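Local coordinates for protein alpha-L-arabinosidase (Xanthomonas axonopodis pv. citri, PDB 6D25) that probably hydrolyses terminal alpha-L-arabinofuranosyl side groups from arabinoxylans, including internally di-substituted ones, as a trimeric family GH51 glycosidase, at residues A[51-56]-A[372-377]. Numbering follows the deposited sequence.
Sequences QFAEHL and AQMVNV. With GOL (glycerol), chain G.
The carboxamide of Q373 lies between E54 and the ring of F52, where the (beta/alpha)8 barrel of this GH51 enzyme closes: 51-52 is the first barrel strand, and 372-377 belongs to the loop that follows the last, 366-371. Both ends of the amide are used. Q373 NE2 gives one hydrogen to E54 OE1 (3.0 Å), reaching the anti lone pair of that oxygen. Carboxylate and amide planes are only 16° apart. The other hydrogen of Q373 NE2 goes to O3 of the bound glycerol (2.9 Å). Q373 OE1 accepts from E54 N at 3.1 Å, the donor standing well above the carbonyl plane, and a water bridges Q373 OE1 and E54 O. Q373 CG and the amide carbon CD lie over one face of F52, CG 4.1 Å from the ring centroid in a CH-pi contact. The Q373 chain, which follows a cis peptide bond, runs extended beyond CG (chi2 -168°), carrying the amide along the phenyl ring to the carboxylate. A weak backbone bond joins M374 N to F52 O (3.0 Å). Apolar contacts lie at the two ends: L56 CD2 packs on V377 CG1, and M374 crosses Q51 at about a right angle, bending at its last torsion (chi3 71°) to lay CE against A53 CB.

In the second shell, F101 N and the indole of W125 bond E54 OE2 and so fix the carboxylate's rotation. Glycerol, probably from the crystallisation liquor, also bonds Y268, C100 and E324, consistent with a sugar-binding pocket at the barrel mouth. Glycerol O1 donates to E54 OE1 at 2.6 Å, so that one carboxylate oxygen receives both this hydroxyl and Q373 NE2.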
loop_
_atom_site.group_PDB
_atom_site.type_symbol
_atom_site.label_atom_id
_atom_site.label_comp_id
_atom_site.label_asym_id
_atom_site.label_seq_id
_atom_site.Cartn_x
_atom_site.Cartn_y
_atom_site.Cartn_z
ATOM N N GLN A 51 -9.364 6.386 -28.648
ATOM C CA GLN A 51 -10.690 6.218 -28.098
ATOM C C GLN A 51 -10.552 5.638 -26.678
ATOM O O GLN A 51 -9.478 5.221 -26.243
ATOM C CB GLN A 51 -11.526 5.305 -28.991
ATOM C CG GLN A 51 -11.668 5.776 -30.443
ATOM C CD GLN A 51 -12.644 6.920 -30.618
ATOM O OE1 GLN A 51 -13.476 7.208 -29.757
ATOM N NE2 GLN A 51 -12.545 7.597 -31.755
ATOM N N PHE A 52 -11.669 5.646 -25.966
ATOM C CA PHE A 52 -11.713 5.324 -24.560
ATOM C C PHE A 52 -13.047 4.657 -24.262
ATOM O O PHE A 52 -14.092 5.288 -24.383
ATOM C CB PHE A 52 -11.488 6.624 -23.773
ATOM C CG PHE A 52 -11.695 6.572 -22.289
ATOM C CD1 PHE A 52 -11.496 5.394 -21.568
ATOM C CD2 PHE A 52 -12.078 7.719 -21.611
ATOM C CE1 PHE A 52 -11.727 5.372 -20.201
ATOM C CE2 PHE A 52 -12.314 7.681 -20.238
ATOM C CZ PHE A 52 -12.131 6.514 -19.544
ATOM N N ALA A 53 -12.998 3.374 -23.875
ATOM C CA ALA A 53 -14.189 2.588 -23.643
ATOM C C ALA A 53 -14.207 2.051 -22.208
ATOM O O ALA A 53 -13.753 0.904 -21.960
ATOM C CB ALA A 53 -14.260 1.479 -24.649
ATOM N N GLU A 54 -14.750 2.837 -21.275
ATOM C CA GLU A 54 -14.906 2.418 -19.903
ATOM C C GLU A 54 -16.103 1.485 -19.802
ATOM O O GLU A 54 -17.072 1.615 -20.562
ATOM C CB GLU A 54 -15.114 3.634 -18.990
ATOM C CG GLU A 54 -15.198 3.335 -17.497
ATOM C CD GLU A 54 -15.059 4.549 -16.591
ATOM O OE1 GLU A 54 -15.036 5.686 -17.130
ATOM O OE2 GLU A 54 -14.984 4.380 -15.342
ATOM N N HIS A 55 -16.074 0.619 -18.770
ATOM C CA HIS A 55 -17.275 -0.125 -18.396
ATOM C C HIS A 55 -18.226 0.837 -17.702
ATOM O O HIS A 55 -18.092 1.069 -16.493
ATOM C CB HIS A 55 -16.935 -1.320 -17.517
ATOM C CG HIS A 55 -16.374 -2.457 -18.285
ATOM N ND1 HIS A 55 -16.948 -3.679 -18.246
ATOM C CD2 HIS A 55 -15.373 -2.525 -19.188
ATOM C CE1 HIS A 55 -16.289 -4.486 -19.076
ATOM N NE2 HIS A 55 -15.324 -3.801 -19.670
ATOM N N LEU A 56 -19.142 1.397 -18.476
ATOM C CA LEU A 56 -19.972 2.506 -18.015
ATOM C C LEU A 56 -21.255 2.510 -18.855
ATOM O O LEU A 56 -21.164 2.593 -20.082
ATOM C CB LEU A 56 -19.180 3.812 -18.201
ATOM C CG LEU A 56 -19.697 5.046 -17.464
ATOM C CD1 LEU A 56 -18.635 6.133 -17.455
ATOM C CD2 LEU A 56 -21.023 5.576 -18.001
ATOM N N ALA A 372 -13.363 11.046 -24.423
ATOM C CA ALA A 372 -14.305 10.361 -23.553
ATOM C C ALA A 372 -15.732 10.463 -24.107
ATOM O O ALA A 372 -16.243 11.586 -24.200
ATOM C CB ALA A 372 -14.260 10.987 -22.180
ATOM N N GLN A 373 -16.406 9.370 -24.460
ATOM C CA GLN A 373 -15.938 7.990 -24.555
ATOM C C GLN A 373 -16.457 7.447 -25.891
ATOM O O GLN A 373 -17.009 8.221 -26.678
ATOM C CB GLN A 373 -16.449 7.169 -23.369
ATOM C CG GLN A 373 -15.766 7.522 -22.049
ATOM C CD GLN A 373 -16.039 6.561 -20.928
ATOM O OE1 GLN A 373 -16.442 5.410 -21.183
ATOM N NE2 GLN A 373 -15.804 7.021 -19.702
ATOM N N MET A 374 -16.299 6.160 -26.174
ATOM C CA MET A 374 -16.322 5.703 -27.542
ATOM C C MET A 374 -17.766 5.496 -28.032
ATOM O O MET A 374 -18.102 5.981 -29.128
ATOM C CB MET A 374 -15.507 4.410 -27.699
ATOM C CG MET A 374 -15.244 4.023 -29.135
ATOM S SD MET A 374 -14.121 2.600 -29.264
ATOM C CE MET A 374 -15.182 1.284 -28.682
ATOM N N VAL A 375 -18.600 4.744 -27.289
ATOM C CA VAL A 375 -19.955 4.445 -27.692
ATOM C C VAL A 375 -20.912 4.740 -26.534
ATOM O O VAL A 375 -20.620 4.349 -25.409
ATOM C CB VAL A 375 -20.099 2.977 -28.138
ATOM C CG1 VAL A 375 -21.485 2.691 -28.714
ATOM C CG2 VAL A 375 -19.033 2.582 -29.136
ATOM N N ASN A 376 -21.989 5.464 -26.787
ATOM C CA ASN A 376 -23.125 5.623 -25.841
ATOM C C ASN A 376 -22.784 6.447 -24.589
ATOM O O ASN A 376 -23.664 6.567 -23.722
ATOM C CB ASN A 376 -23.685 4.263 -25.420
ATOM C CG ASN A 376 -24.472 3.614 -26.533
ATOM O OD1 ASN A 376 -25.068 4.349 -27.342
ATOM N ND2 ASN A 376 -24.498 2.286 -26.560
ATOM N N VAL A 377 -21.568 6.966 -24.450
ATOM C CA VAL A 377 -21.121 7.570 -23.175
ATOM C C VAL A 377 -20.388 8.873 -23.512
ATOM O O VAL A 377 -19.485 8.893 -24.373
ATOM C CB VAL A 377 -20.173 6.613 -22.433
ATOM C CG1 VAL A 377 -19.510 7.272 -21.245
ATOM C CG2 VAL A 377 -20.903 5.344 -22.006
HETATM C C1 GOL G . -13.638 8.461 -15.821
HETATM O O1 GOL G . -14.265 7.283 -15.269
HETATM C C2 GOL G . -14.644 9.648 -15.893
HETATM O O2 GOL G . -13.870 10.854 -16.045
HETATM C C3 GOL G . -15.626 9.479 -17.055
HETATM O O3 GOL G . -15.019 9.474 -18.389
HETATM O O HOH W 1 -17.742 3.454 -22.534
#